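Local coordinates for TIR-like domain-containing protein (PDB 7EBD), which is a prokaryotic STING-domain protein that forms a two-chain assembly and holds the ligand C2E in a pocket lined by residues of the domain, at residues 10-15 with 138-143; 44-49 with 94-99; 71-76 with 86-91. All blocks are in the same frame, centred on the assembly; numbering follows the deposited sequence.

Interaction 1: 10-15 with 138-143. With C2E (9,9'-[(2R,3R,3aS,5S,7aR,9R,10R,10aS,12S,14aR)-3,5,10,12-tetrahydroxy-5,12-dioxidooctahydro-2H,7H-difuro[3,2-d:3',2'-j][1,3,7,9,2,8]tetraoxadiphosphacyclododecine-2,9-diyl]bis(2-amino-1,9-dihydro-6H-purin-6-one)), chain E.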
loop_
_atom_site.group_PDB
_atom_site.type_symbol
_atom_site.label_atom_id
_atom_site.label_comp_id
_atom_site.label_asym_id
_atom_site.label_seq_id
_atom_site.Cartn_x
_atom_site.Cartn_y
_atom_site.Cartn_z
ATOM N N ILE A 10 -7.659 6.057 2.888
ATOM C CA ILE A 10 -6.547 5.885 1.957
ATOM C C ILE A 10 -5.368 6.755 2.372
ATOM O O ILE A 10 -4.213 6.308 2.365
ATOM C CB ILE A 10 -7.006 6.194 0.519
ATOM C CG1 ILE A 10 -7.936 5.093 0.005
ATOM C CG2 ILE A 10 -5.811 6.356 -0.405
ATOM C CD1 ILE A 10 -7.272 3.745 -0.127
ATOM N N ALA A 11 -5.638 8.007 2.744
ATOM C CA ALA A 11 -4.572 8.896 3.190
ATOM C C ALA A 11 -3.920 8.379 4.464
ATOM O O ALA A 11 -2.694 8.434 4.606
ATOM C CB ALA A 11 -5.123 10.306 3.399
ATOM N N ILE A 12 -4.722 7.863 5.398
ATOM C CA ILE A 12 -4.159 7.345 6.643
ATOM C C ILE A 12 -3.270 6.137 6.368
ATOM O O ILE A 12 -2.171 6.017 6.923
ATOM C CB ILE A 12 -5.277 7.004 7.644
ATOM C CG1 ILE A 12 -6.092 8.250 7.988
ATOM C CG2 ILE A 12 -4.684 6.417 8.909
ATOM C CD1 ILE A 12 -7.261 7.971 8.907
ATOM N N SER A 13 -3.732 5.219 5.512
ATOM C CA SER A 13 -2.926 4.046 5.182
ATOM C C SER A 13 -1.644 4.442 4.462
ATOM O O SER A 13 -0.572 3.891 4.742
ATOM C CB SER A 13 -3.737 3.071 4.328
ATOM O OG SER A 13 -4.747 2.437 5.090
ATOM N N TYR A 14 -1.732 5.407 3.545
ATOM C CA TYR A 14 -0.548 5.866 2.827
ATOM C C TYR A 14 0.451 6.521 3.772
ATOM O O TYR A 14 1.665 6.320 3.642
ATOM C CB TYR A 14 -0.970 6.831 1.718
ATOM C CG TYR A 14 0.163 7.394 0.892
ATOM C CD1 TYR A 14 0.981 6.562 0.139
ATOM C CD2 TYR A 14 0.398 8.763 0.844
ATOM C CE1 TYR A 14 2.013 7.075 -0.625
ATOM C CE2 TYR A 14 1.426 9.285 0.080
ATOM C CZ TYR A 14 2.232 8.436 -0.650
ATOM O OH TYR A 14 3.257 8.950 -1.411
ATOM N N PHE A 15 -0.040 7.291 4.745
ATOM C CA PHE A 15 0.853 7.941 5.698
ATOM C C PHE A 15 1.505 6.925 6.628
ATOM O O PHE A 15 2.714 6.992 6.879
ATOM C CB PHE A 15 0.078 8.990 6.497
ATOM C CG PHE A 15 0.885 9.657 7.576
ATOM C CD1 PHE A 15 1.702 10.737 7.283
ATOM C CD2 PHE A 15 0.822 9.207 8.886
ATOM C CE1 PHE A 15 2.444 11.351 8.275
ATOM C CE2 PHE A 15 1.563 9.816 9.882
ATOM C CZ PHE A 15 2.374 10.890 9.576
ATOM N N LYS A 138 -5.568 14.926 -0.048
ATOM C CA LYS A 138 -4.469 15.857 0.190
ATOM C C LYS A 138 -4.610 16.547 1.542
ATOM O O LYS A 138 -3.617 16.739 2.253
ATOM C CB LYS A 138 -4.398 16.887 -0.939
ATOM C CG LYS A 138 -3.980 16.297 -2.277
ATOM C CD LYS A 138 -3.672 17.381 -3.296
ATOM C CE LYS A 138 -4.875 18.273 -3.538
ATOM N NZ LYS A 138 -4.572 19.348 -4.521
ATOM N N ARG A 139 -5.835 16.913 1.920
ATOM C CA ARG A 139 -6.047 17.597 3.191
ATOM C C ARG A 139 -5.719 16.687 4.368
ATOM O O ARG A 139 -5.039 17.100 5.315
ATOM C CB ARG A 139 -7.492 18.092 3.283
ATOM C CG ARG A 139 -7.840 18.742 4.611
ATOM C CD ARG A 139 -9.336 18.986 4.740
ATOM N NE ARG A 139 -10.094 17.737 4.790
ATOM C CZ ARG A 139 -10.375 17.077 5.910
ATOM N NH1 ARG A 139 -9.963 17.545 7.081
ATOM N NH2 ARG A 139 -11.071 15.949 5.861
ATOM N N VAL A 140 -6.195 15.439 4.327
ATOM C CA VAL A 140 -5.911 14.505 5.414
ATOM C C VAL A 140 -4.419 14.206 5.483
ATOM O O VAL A 140 -3.833 14.143 6.573
ATOM C CB VAL A 140 -6.742 13.219 5.253
ATOM C CG1 VAL A 140 -6.338 12.189 6.297
ATOM C CG2 VAL A 140 -8.228 13.530 5.358
ATOM N N LEU A 141 -3.777 14.025 4.324
ATOM C CA LEU A 141 -2.343 13.760 4.315
ATOM C C LEU A 141 -1.564 14.937 4.886
ATOM O O LEU A 141 -0.612 14.747 5.649
ATOM C CB LEU A 141 -1.872 13.438 2.897
ATOM C CG LEU A 141 -0.400 13.040 2.761
ATOM C CD1 LEU A 141 -0.096 11.799 3.592
ATOM C CD2 LEU A 141 -0.020 12.816 1.304
ATOM N N GLN A 142 -1.961 16.164 4.537
ATOM C CA GLN A 142 -1.274 17.337 5.063
ATOM C C GLN A 142 -1.484 17.472 6.566
ATOM O O GLN A 142 -0.555 17.836 7.298
ATOM C CB GLN A 142 -1.757 18.594 4.339
ATOM C CG GLN A 142 -0.953 19.839 4.667
ATOM C CD GLN A 142 0.477 19.741 4.173
ATOM O OE1 GLN A 142 0.731 19.776 2.970
ATOM N NE2 GLN A 142 1.419 19.613 5.101
ATOM N N LEU A 143 -2.696 17.180 7.045
ATOM C CA LEU A 143 -2.948 17.218 8.482
ATOM C C LEU A 143 -2.099 16.189 9.217
ATOM O O LEU A 143 -1.569 16.472 10.299
ATOM C CB LEU A 143 -4.434 16.986 8.765
ATOM C CG LEU A 143 -5.396 18.102 8.353
ATOM C CD1 LEU A 143 -6.841 17.680 8.573
ATOM C CD2 LEU A 143 -5.091 19.380 9.119
HETATM P P1 C2E E . 0.563 -0.589 2.692
HETATM O O2P C2E E . 1.711 -1.394 3.253
HETATM O O1P C2E E . -0.123 -0.001 3.896
HETATM O "O5'" C2E E . 1.025 0.723 1.825
HETATM C "C5'" C2E E . 0.068 1.707 1.585
HETATM C "C4'" C2E E . 0.552 2.607 0.412
HETATM O "O4'" C2E E . 1.656 3.214 0.750
HETATM C "C3'" C2E E . 0.917 1.748 -0.817
HETATM O "O3'" C2E E . -0.169 1.598 -1.603
HETATM C "C2'" C2E E . 1.993 2.605 -1.507
HETATM O "O2'" C2E E . 1.358 3.677 -2.332
HETATM C "C1'" C2E E . 2.655 3.162 -0.525
HETATM N N9 C2E E . 3.828 2.393 -0.213
HETATM C C8 C2E E . 3.863 1.452 0.741
HETATM N N7 C2E E . 5.128 0.979 0.703
HETATM C C5 C2E E . 5.809 1.631 -0.248
HETATM C C6 C2E E . 7.259 1.527 -0.738
HETATM O O6 C2E E . 8.003 0.750 -0.246
HETATM N N1 C2E E . 7.717 2.372 -1.796
HETATM C C2 C2E E . 6.822 3.319 -2.404
HETATM N N2 C2E E . 7.283 4.177 -3.478
HETATM N N3 C2E E . 5.441 3.419 -1.938
HETATM C C4 C2E E . 4.977 2.537 -0.835
HETATM P P11 C2E E . -0.017 0.349 -2.692
HETATM O O21 C2E E . 1.086 0.488 -3.714
HETATM O O11 C2E E . -1.299 0.348 -3.491
HETATM O O5A C2E E . -0.014 -1.039 -1.801
HETATM C C5A C2E E . -1.287 -1.310 -1.281
HETATM C C4A C2E E . -1.217 -2.477 -0.376
HETATM O O4A C2E E . -0.863 -3.548 -1.034
HETATM C C3A C2E E . -0.036 -2.248 0.797
HETATM O O3A C2E E . -0.613 -1.498 1.962
HETATM C C2A C2E E . 0.301 -3.371 1.143
HETATM O O2A C2E E . -0.656 -3.938 2.157
HETATM C C1A C2E E . 0.204 -4.237 -0.218
HETATM N N91 C2E E . 1.352 -4.218 -0.846
HETATM C C81 C2E E . 1.788 -3.433 -1.850
HETATM N N71 C2E E . 3.046 -3.822 -2.135
HETATM C C51 C2E E . 3.361 -4.824 -1.321
HETATM C C61 C2E E . 4.635 -5.656 -1.187
HETATM O O61 C2E E . 5.558 -5.438 -1.891
HETATM N N11 C2E E . 4.712 -6.695 -0.209
HETATM C C21 C2E E . 3.585 -6.956 0.649
HETATM N N21 C2E E . 3.662 -8.011 1.643
HETATM N N31 C2E E . 2.370 -6.160 0.517
HETATM C C41 C2E E . 2.298 -5.079 -0.508
#
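Helices 6-28 and 124-146 of the STING domain pack against each other beside the C2E pocket, and at their meeting point Ala11 faces Val140 and Leu141. The small Ala11 side chain lets the backbones come close: its CB lies 3.7 Å from Val140 CG1, and the CA atoms of Ala11 and Leu141 are 5.5 Å apart. The short helical segments run in roughly the same direction, with axes 8.8 Å apart at closest approach and a signed crossing angle of -40°. On one flank Val140 CG1 also touches Ile12 CG1, a looser contact at 4.3 Å. Leu141 fills the other flank with both branches. With CG anti to the backbone N (chi1 -176°), its side chain reaches across to helix 6-28, where CD1 packs against Phe15 CB at 4.0 Å and CD2 meets the rim of the Tyr14 ring, 4.0 Å from CE2.

Tyr14 links this apolar seam to the ligand pocket of the STING domain. Its ring is met edge-on by two partners: Leu141 at the CD2-CE2 edge and the ribose of C2E at the CD1-CE1 edge, where CD1 stands 3.5 Å from O4' of C2E. The phenol is therefore wedged between helix 124-146 and the ligand, and its OH is hydrogen-bonded to Asp99, another pocket residue. Phe18, one helical turn further along, meets the Tyr14 ring with the planes about 30° apart. No hydrogen bond joins the two segments. Ser13, on the pocket side of the same helix, binds through OG to the carbonyl oxygen of Ile103 of the second subunit.

Interaction 2: 44-49 with 94-99. With C2E (9,9'-[(2R,3R,3aS,5S,7aR,9R,10R,10aS,12S,14aR)-3,5,10,12-tetrahydroxy-5,12-dioxidooctahydro-2H,7H-difuro[3,2-d:3',2'-j][1,3,7,9,2,8]tetraoxadiphosphacyclododecine-2,9-diyl]bis(2-amino-1,9-dihydro-6H-purin-6-one)), chain E.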
loop_
_atom_site.group_PDB
_atom_site.type_symbol
_atom_site.label_atom_id
_atom_site.label_comp_id
_atom_site.label_asym_id
_atom_site.label_seq_id
_atom_site.Cartn_x
_atom_site.Cartn_y
_atom_site.Cartn_z
ATOM N N LYS A 44 14.477 15.615 1.029
ATOM C CA LYS A 44 13.085 16.027 0.918
ATOM C C LYS A 44 12.293 14.922 0.240
ATOM O O LYS A 44 12.803 14.255 -0.664
ATOM C CB LYS A 44 12.945 17.332 0.121
ATOM C CG LYS A 44 13.641 18.531 0.743
ATOM C CD LYS A 44 12.921 19.010 1.993
ATOM C CE LYS A 44 13.630 20.205 2.613
ATOM N NZ LYS A 44 13.014 20.615 3.906
ATOM N N LEU A 45 11.054 14.730 0.686
ATOM C CA LEU A 45 10.120 13.796 0.071
ATOM C C LEU A 45 8.979 14.592 -0.545
ATOM O O LEU A 45 8.291 15.340 0.156
ATOM C CB LEU A 45 9.586 12.793 1.093
ATOM C CG LEU A 45 8.418 11.917 0.627
ATOM C CD1 LEU A 45 8.824 11.058 -0.563
ATOM C CD2 LEU A 45 7.894 11.054 1.767
ATOM N N TYR A 46 8.781 14.430 -1.850
ATOM C CA TYR A 46 7.757 15.147 -2.595
ATOM C C TYR A 46 6.680 14.165 -3.033
ATOM O O TYR A 46 6.973 13.177 -3.721
ATOM C CB TYR A 46 8.356 15.868 -3.803
ATOM C CG TYR A 46 9.331 16.961 -3.432
ATOM C CD1 TYR A 46 8.881 18.183 -2.948
ATOM C CD2 TYR A 46 10.700 16.774 -3.568
ATOM C CE1 TYR A 46 9.767 19.188 -2.605
ATOM C CE2 TYR A 46 11.595 17.774 -3.228
ATOM C CZ TYR A 46 11.122 18.977 -2.746
ATOM O OH TYR A 46 12.008 19.976 -2.410
ATOM N N ILE A 47 5.444 14.440 -2.629
ATOM C CA ILE A 47 4.295 13.624 -2.998
ATOM C C ILE A 47 3.687 14.221 -4.259
ATOM O O ILE A 47 3.260 15.381 -4.263
ATOM C CB ILE A 47 3.263 13.568 -1.862
ATOM C CG1 ILE A 47 3.945 13.254 -0.527
ATOM C CG2 ILE A 47 2.188 12.537 -2.172
ATOM C CD1 ILE A 47 4.678 11.933 -0.499
ATOM N N LYS A 48 3.641 13.432 -5.326
ATOM C CA LYS A 48 3.135 13.883 -6.616
ATOM C C LYS A 48 1.754 13.285 -6.843
ATOM O O LYS A 48 1.602 12.060 -6.871
ATOM C CB LYS A 48 4.087 13.488 -7.744
ATOM C CG LYS A 48 3.558 13.792 -9.135
ATOM C CD LYS A 48 3.449 15.288 -9.374
ATOM C CE LYS A 48 2.927 15.586 -10.770
ATOM N NZ LYS A 48 2.829 17.051 -11.020
HETATM N N MSE A 49 0.758 14.148 -7.003
HETATM C CA MSE A 49 -0.596 13.706 -7.314
HETATM C C MSE A 49 -0.746 13.504 -8.814
HETATM O O MSE A 49 -0.130 14.220 -9.602
HETATM C CB MSE A 49 -1.629 14.722 -6.818
HETATM C CG MSE A 49 -1.548 15.014 -5.333
HETATM SE SE MSE A 49 -1.922 13.435 -4.262
HETATM C CE MSE A 49 -3.814 13.234 -4.656
ATOM N N THR A 94 21.282 18.047 -1.698
ATOM C CA THR A 94 19.976 17.581 -1.258
ATOM C C THR A 94 19.585 16.314 -2.007
ATOM O O THR A 94 19.794 16.200 -3.218
ATOM C CB THR A 94 18.915 18.662 -1.474
ATOM O OG1 THR A 94 19.311 19.859 -0.795
ATOM C CG2 THR A 94 17.563 18.208 -0.937
ATOM N N LEU A 95 19.030 15.355 -1.273
ATOM C CA LEU A 95 18.451 14.154 -1.864
ATOM C C LEU A 95 16.952 14.384 -2.017
ATOM O O LEU A 95 16.231 14.502 -1.019
ATOM C CB LEU A 95 18.729 12.925 -1.003
ATOM C CG LEU A 95 18.071 11.633 -1.495
ATOM C CD1 LEU A 95 18.718 11.143 -2.782
ATOM C CD2 LEU A 95 18.113 10.562 -0.423
ATOM N N GLU A 96 16.482 14.460 -3.263
ATOM C CA GLU A 96 15.072 14.696 -3.550
ATOM C C GLU A 96 14.426 13.369 -3.928
ATOM O O GLU A 96 14.721 12.809 -4.989
ATOM C CB GLU A 96 14.902 15.728 -4.662
ATOM C CG GLU A 96 15.540 17.073 -4.363
ATOM C CD GLU A 96 15.185 18.125 -5.395
ATOM O OE1 GLU A 96 15.313 19.329 -5.086
ATOM O OE2 GLU A 96 14.770 17.748 -6.511
ATOM N N VAL A 97 13.564 12.860 -3.052
ATOM C CA VAL A 97 12.808 11.637 -3.279
ATOM C C VAL A 97 11.419 12.026 -3.752
ATOM O O VAL A 97 10.827 12.982 -3.238
ATOM C CB VAL A 97 12.739 10.790 -1.994
ATOM C CG1 VAL A 97 11.983 9.496 -2.241
ATOM C CG2 VAL A 97 14.136 10.517 -1.469
ATOM N N TYR A 98 10.890 11.297 -4.730
ATOM C CA TYR A 98 9.557 11.566 -5.246
ATOM C C TYR A 98 8.695 10.316 -5.142
ATOM O O TYR A 98 9.191 9.190 -5.225
ATOM C CB TYR A 98 9.606 12.046 -6.706
ATOM C CG TYR A 98 10.234 13.413 -6.893
ATOM C CD1 TYR A 98 11.612 13.572 -6.905
ATOM C CD2 TYR A 98 9.442 14.540 -7.070
ATOM C CE1 TYR A 98 12.185 14.821 -7.078
ATOM C CE2 TYR A 98 10.006 15.790 -7.244
ATOM C CZ TYR A 98 11.377 15.925 -7.247
ATOM O OH TYR A 98 11.939 17.170 -7.420
ATOM N N ASP A 99 7.393 10.523 -4.953
ATOM C CA ASP A 99 6.474 9.391 -4.964
ATOM C C ASP A 99 5.091 9.834 -5.406
ATOM O O ASP A 99 4.582 10.862 -4.946
ATOM C CB ASP A 99 6.387 8.722 -3.590
ATOM C CG ASP A 99 5.582 7.433 -3.628
ATOM O OD1 ASP A 99 6.086 6.437 -4.186
ATOM O OD2 ASP A 99 4.444 7.418 -3.112
HETATM P P1 C2E E . 0.563 -0.589 2.692
HETATM O O2P C2E E . 1.711 -1.394 3.253
HETATM O O1P C2E E . -0.123 -0.001 3.896
HETATM O "O5'" C2E E . 1.025 0.723 1.825
HETATM C "C5'" C2E E . 0.068 1.707 1.585
HETATM C "C4'" C2E E . 0.552 2.607 0.412
HETATM O "O4'" C2E E . 1.656 3.214 0.750
HETATM C "C3'" C2E E . 0.917 1.748 -0.817
HETATM O "O3'" C2E E . -0.169 1.598 -1.603
HETATM C "C2'" C2E E . 1.993 2.605 -1.507
HETATM O "O2'" C2E E . 1.358 3.677 -2.332
HETATM C "C1'" C2E E . 2.655 3.162 -0.525
HETATM N N9 C2E E . 3.828 2.393 -0.213
HETATM C C8 C2E E . 3.863 1.452 0.741
HETATM N N7 C2E E . 5.128 0.979 0.703
HETATM C C5 C2E E . 5.809 1.631 -0.248
HETATM C C6 C2E E . 7.259 1.527 -0.738
HETATM O O6 C2E E . 8.003 0.750 -0.246
HETATM N N1 C2E E . 7.717 2.372 -1.796
HETATM C C2 C2E E . 6.822 3.319 -2.404
HETATM N N2 C2E E . 7.283 4.177 -3.478
HETATM N N3 C2E E . 5.441 3.419 -1.938
HETATM C C4 C2E E . 4.977 2.537 -0.835
HETATM P P11 C2E E . -0.017 0.349 -2.692
HETATM O O21 C2E E . 1.086 0.488 -3.714
HETATM O O11 C2E E . -1.299 0.348 -3.491
HETATM O O5A C2E E . -0.014 -1.039 -1.801
HETATM C C5A C2E E . -1.287 -1.310 -1.281
HETATM C C4A C2E E . -1.217 -2.477 -0.376
HETATM O O4A C2E E . -0.863 -3.548 -1.034
HETATM C C3A C2E E . -0.036 -2.248 0.797
HETATM O O3A C2E E . -0.613 -1.498 1.962
HETATM C C2A C2E E . 0.301 -3.371 1.143
HETATM O O2A C2E E . -0.656 -3.938 2.157
HETATM C C1A C2E E . 0.204 -4.237 -0.218
HETATM N N91 C2E E . 1.352 -4.218 -0.846
HETATM C C81 C2E E . 1.788 -3.433 -1.850
HETATM N N71 C2E E . 3.046 -3.822 -2.135
HETATM C C51 C2E E . 3.361 -4.824 -1.321
HETATM C C61 C2E E . 4.635 -5.656 -1.187
HETATM O O61 C2E E . 5.558 -5.438 -1.891
HETATM N N11 C2E E . 4.712 -6.695 -0.209
HETATM C C21 C2E E . 3.585 -6.956 0.649
HETATM N N21 C2E E . 3.662 -8.011 1.643
HETATM N N31 C2E E . 2.370 -6.160 0.517
HETATM C C41 C2E E . 2.298 -5.079 -0.508
HETATM O O HOH W 1 14.881 20.241 -2.804
#
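Tyr46 and Tyr98 share nearly the same first torsion (chi1 -65° and -68°), each with CG anti to its own carbonyl carbon, and this sends both rings off the same face of the sheet, where they project together as neighbours. The ring planes are 29° apart but slid along each other, with centroids separated by 5.2 Å and little overlap. Contact is made instead by Tyr46 CB, 3.7 Å from Tyr98 CD2, and by Tyr46 CD2, which sits over one face of the Tyr98 ring toward its rim. Glu96 completes the group: its OE2 accepts a hydrogen bond from Tyr98 OH (3.0 Å), arriving from above the carboxylate plane. A water lies between its OE1 and Tyr46 OH, but this bridge is doubtful because the water sits unusually close to OE1.

Beneath these side chains, strands 42-47 and 94-99 form a parallel pairing within the mixed sheet of the STING domain, in the register Lys44-Glu96 to Ile47-Asp99. Five backbone hydrogen bonds alternate along the ladder, beginning with Lys44 N to Leu95 O and continuing beyond strand 42-47 to Lys48 N, which donates to Asp99 O at 2.8 Å in a nearly straight bond. On the other face Leu45 CD1 packs on Val97 CG1, 3.9 Å away, and the leucine continues onto Ala22 and Ile26 of helix 6-28.

Asp99 brings the end of its strand to the ligand. Its OD1 accepts a hydrogen bond from the N2 amino group of a C2E guanine (2.7 Å), whereas OD2 is held by Tyr14 OH, so separate partners grip the two carboxylate oxygens and fix the rotation of the group.

Interaction 3: 71-76 with 86-91. With ACT (acetate ion), chain C.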
loop_
_atom_site.group_PDB
_atom_site.type_symbol
_atom_site.label_atom_id
_atom_site.label_comp_id
_atom_site.label_asym_id
_atom_site.label_seq_id
_atom_site.Cartn_x
_atom_site.Cartn_y
_atom_site.Cartn_z
ATOM N N ASN A 71 16.168 8.026 -10.389
ATOM C CA ASN A 71 16.741 6.691 -10.378
ATOM C C ASN A 71 16.216 5.923 -9.172
ATOM O O ASN A 71 15.815 6.505 -8.158
ATOM C CB ASN A 71 18.275 6.733 -10.362
ATOM C CG ASN A 71 18.825 7.460 -9.157
ATOM O OD1 ASN A 71 19.052 8.670 -9.194
ATOM N ND2 ASN A 71 19.052 6.721 -8.079
ATOM N N GLU A 72 16.229 4.600 -9.302
ATOM C CA GLU A 72 15.656 3.722 -8.293
ATOM C C GLU A 72 16.623 3.553 -7.129
ATOM O O GLU A 72 17.794 3.215 -7.330
ATOM C CB GLU A 72 15.338 2.364 -8.913
ATOM C CG GLU A 72 14.276 2.431 -9.995
ATOM C CD GLU A 72 12.878 2.586 -9.449
ATOM O OE1 GLU A 72 11.974 2.914 -10.245
ATOM O OE2 GLU A 72 12.681 2.400 -8.231
ATOM N N THR A 73 16.134 3.786 -5.911
ATOM C CA THR A 73 16.919 3.594 -4.698
ATOM C C THR A 73 16.024 2.971 -3.635
ATOM O O THR A 73 14.834 2.728 -3.859
ATOM C CB THR A 73 17.525 4.914 -4.201
ATOM O OG1 THR A 73 16.526 5.940 -4.224
ATOM C CG2 THR A 73 18.704 5.333 -5.069
ATOM N N GLN A 74 16.600 2.716 -2.461
ATOM C CA GLN A 74 15.836 2.137 -1.368
ATOM C C GLN A 74 16.361 2.657 -0.037
ATOM O O GLN A 74 17.508 3.096 0.078
ATOM C CB GLN A 74 15.875 0.604 -1.401
ATOM C CG GLN A 74 17.260 -0.000 -1.268
ATOM C CD GLN A 74 17.232 -1.516 -1.331
ATOM O OE1 GLN A 74 16.635 -2.099 -2.235
ATOM N NE2 GLN A 74 17.873 -2.162 -0.362
HETATM N N MSE A 75 15.488 2.605 0.964
HETATM C CA MSE A 75 15.801 2.998 2.331
HETATM C C MSE A 75 15.640 1.803 3.265
HETATM O O MSE A 75 14.614 1.122 3.234
HETATM C CB MSE A 75 14.886 4.134 2.798
HETATM C CG MSE A 75 14.758 5.317 1.850
HETATM SE SE MSE A 75 13.292 6.486 2.411
HETATM C CE MSE A 75 13.640 8.038 1.286
ATOM N N SER A 76 16.643 1.549 4.100
ATOM C CA SER A 76 16.565 0.487 5.094
ATOM C C SER A 76 15.883 1.025 6.347
ATOM O O SER A 76 16.399 1.944 6.993
ATOM C CB SER A 76 17.954 -0.056 5.422
ATOM O OG SER A 76 18.461 -0.833 4.351
ATOM N N ILE A 86 12.070 3.548 -3.551
ATOM C CA ILE A 86 11.751 4.920 -3.916
ATOM C C ILE A 86 12.457 5.262 -5.222
ATOM O O ILE A 86 13.325 4.531 -5.703
ATOM C CB ILE A 86 12.175 5.919 -2.823
ATOM C CG1 ILE A 86 13.608 5.615 -2.382
ATOM C CG2 ILE A 86 11.213 5.875 -1.647
ATOM C CD1 ILE A 86 14.391 6.820 -1.940
ATOM N N VAL A 87 12.080 6.409 -5.778
ATOM C CA VAL A 87 12.802 7.040 -6.873
ATOM C C VAL A 87 13.301 8.389 -6.378
ATOM O O VAL A 87 12.587 9.102 -5.662
ATOM C CB VAL A 87 11.927 7.200 -8.132
ATOM C CG1 VAL A 87 11.766 5.863 -8.833
ATOM C CG2 VAL A 87 10.570 7.765 -7.763
ATOM N N SER A 88 14.535 8.729 -6.737
ATOM C CA SER A 88 15.152 9.922 -6.182
ATOM C C SER A 88 16.132 10.518 -7.180
ATOM O O SER A 88 16.400 9.955 -8.244
ATOM C CB SER A 88 15.862 9.619 -4.859
ATOM O OG SER A 88 16.920 8.699 -5.054
ATOM N N LYS A 89 16.657 11.681 -6.810
ATOM C CA LYS A 89 17.697 12.350 -7.575
ATOM C C LYS A 89 18.490 13.241 -6.630
ATOM O O LYS A 89 18.127 13.438 -5.465
ATOM C CB LYS A 89 17.115 13.163 -8.738
ATOM C CG LYS A 89 16.392 14.427 -8.312
ATOM C CD LYS A 89 15.739 15.122 -9.496
ATOM C CE LYS A 89 16.583 16.286 -9.986
ATOM N NZ LYS A 89 15.829 17.160 -10.928
ATOM N N GLU A 90 19.595 13.768 -7.147
ATOM C CA GLU A 90 20.484 14.647 -6.404
ATOM C C GLU A 90 20.308 16.071 -6.907
ATOM O O GLU A 90 20.321 16.311 -8.119
ATOM C CB GLU A 90 21.939 14.199 -6.559
ATOM C CG GLU A 90 22.965 15.277 -6.264
ATOM C CD GLU A 90 24.372 14.859 -6.642
ATOM O OE1 GLU A 90 24.757 13.713 -6.333
ATOM O OE2 GLU A 90 25.092 15.676 -7.253
ATOM N N GLU A 91 20.129 17.010 -5.978
ATOM C CA GLU A 91 20.049 18.439 -6.281
ATOM C C GLU A 91 21.053 19.117 -5.355
ATOM O O GLU A 91 20.734 19.439 -4.207
ATOM C CB GLU A 91 18.636 18.980 -6.092
ATOM C CG GLU A 91 18.482 20.457 -6.429
ATOM C CD GLU A 91 17.971 20.684 -7.839
ATOM O OE1 GLU A 91 17.948 19.716 -8.629
ATOM O OE2 GLU A 91 17.591 21.831 -8.159
HETATM C C ACT C . 20.463 8.638 -6.167
HETATM O O ACT C . 19.321 9.163 -6.303
HETATM O OXT ACT C . 20.862 7.502 -6.548
HETATM C CH3 ACT C . 21.510 9.525 -5.430
#
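Thr73 and Ile86 cross at a slant on one face of the sheet, and the threonine hydroxyl meets both the isoleucine and Ser88, in directions roughly at right angles. Thr73 OG1 takes the position between the backbone N and the carbonyl carbon (chi1 46°), from which it donates a hydrogen bond to Ser88 OG at 2.9 Å and also touches Ile86 CD1. Ser88 OG in turn donates to an oxygen of an acetate ion, 2.7 Å away, forming a short relay from threonine through serine to the acetate, which probably came from the crystallisation liquor. The methyl CG2 of Thr73 also packs against this ion.

Met75, a selenomethionine, comes to Ile86 at about a right angle. Its outstretched side chain brings the terminal CE to Ile86 CD1 at 3.5 Å. Ile86 is thus covered by the threonine and the selenomethionine together, and Val97 of the adjoining strand and Phe18 of helix 6-28 add to the same apolar cluster.

These side chains belong to a beta hairpin of strands 71-75 and 84-91, the former being an outermost strand of the mixed sheet within this chain. Asn71-Ser88 and Thr73-Ile86 are antiparallel hydrogen-bonded pairs, each closed by two backbone bonds, and Glu72-Val87 between them is a non-hydrogen-bonded pair whose CA atoms approach to 4.6 Å. The segments twist strongly, their axes making an angle of 113°.

On the opposite face Glu72 and Val87 run next to each other off the strand pair. The glutamate chain bends at chi2 (-76°), which folds its carboxylate back over the valine and leaves OE1 3.3 Å from Val87 CG1. That oxygen is hydrogen-bonded to Asn81 ND2 of the second subunit, which also packs on Val87, so this face of the hairpin meets the dimer partner.

Overall arrangement
From the N terminus, helix 6-28 supplies the first side of interaction 1, but its partner, helix 124-146, arrives only late in the chain, closing the longest of the three loops. Within that span, interaction 2 joins strand 42-47 to strand 94-99, and inside this second loop interaction 3 closes the short hairpin of 71-75 with 84-91. The contacts therefore nest without crossing. Interactions 2 and 3 belong to one sheet, bridged by backbone bonds such as Tyr98 N to Val87 O. Interactions 1 and 2 meet where Leu141 packs on Ile47, tying the helices to the sheet, and both touch C2E. Interactions 1 and 3 lie about 22 Å apart, centre to centre, yet each reaches the second subunit.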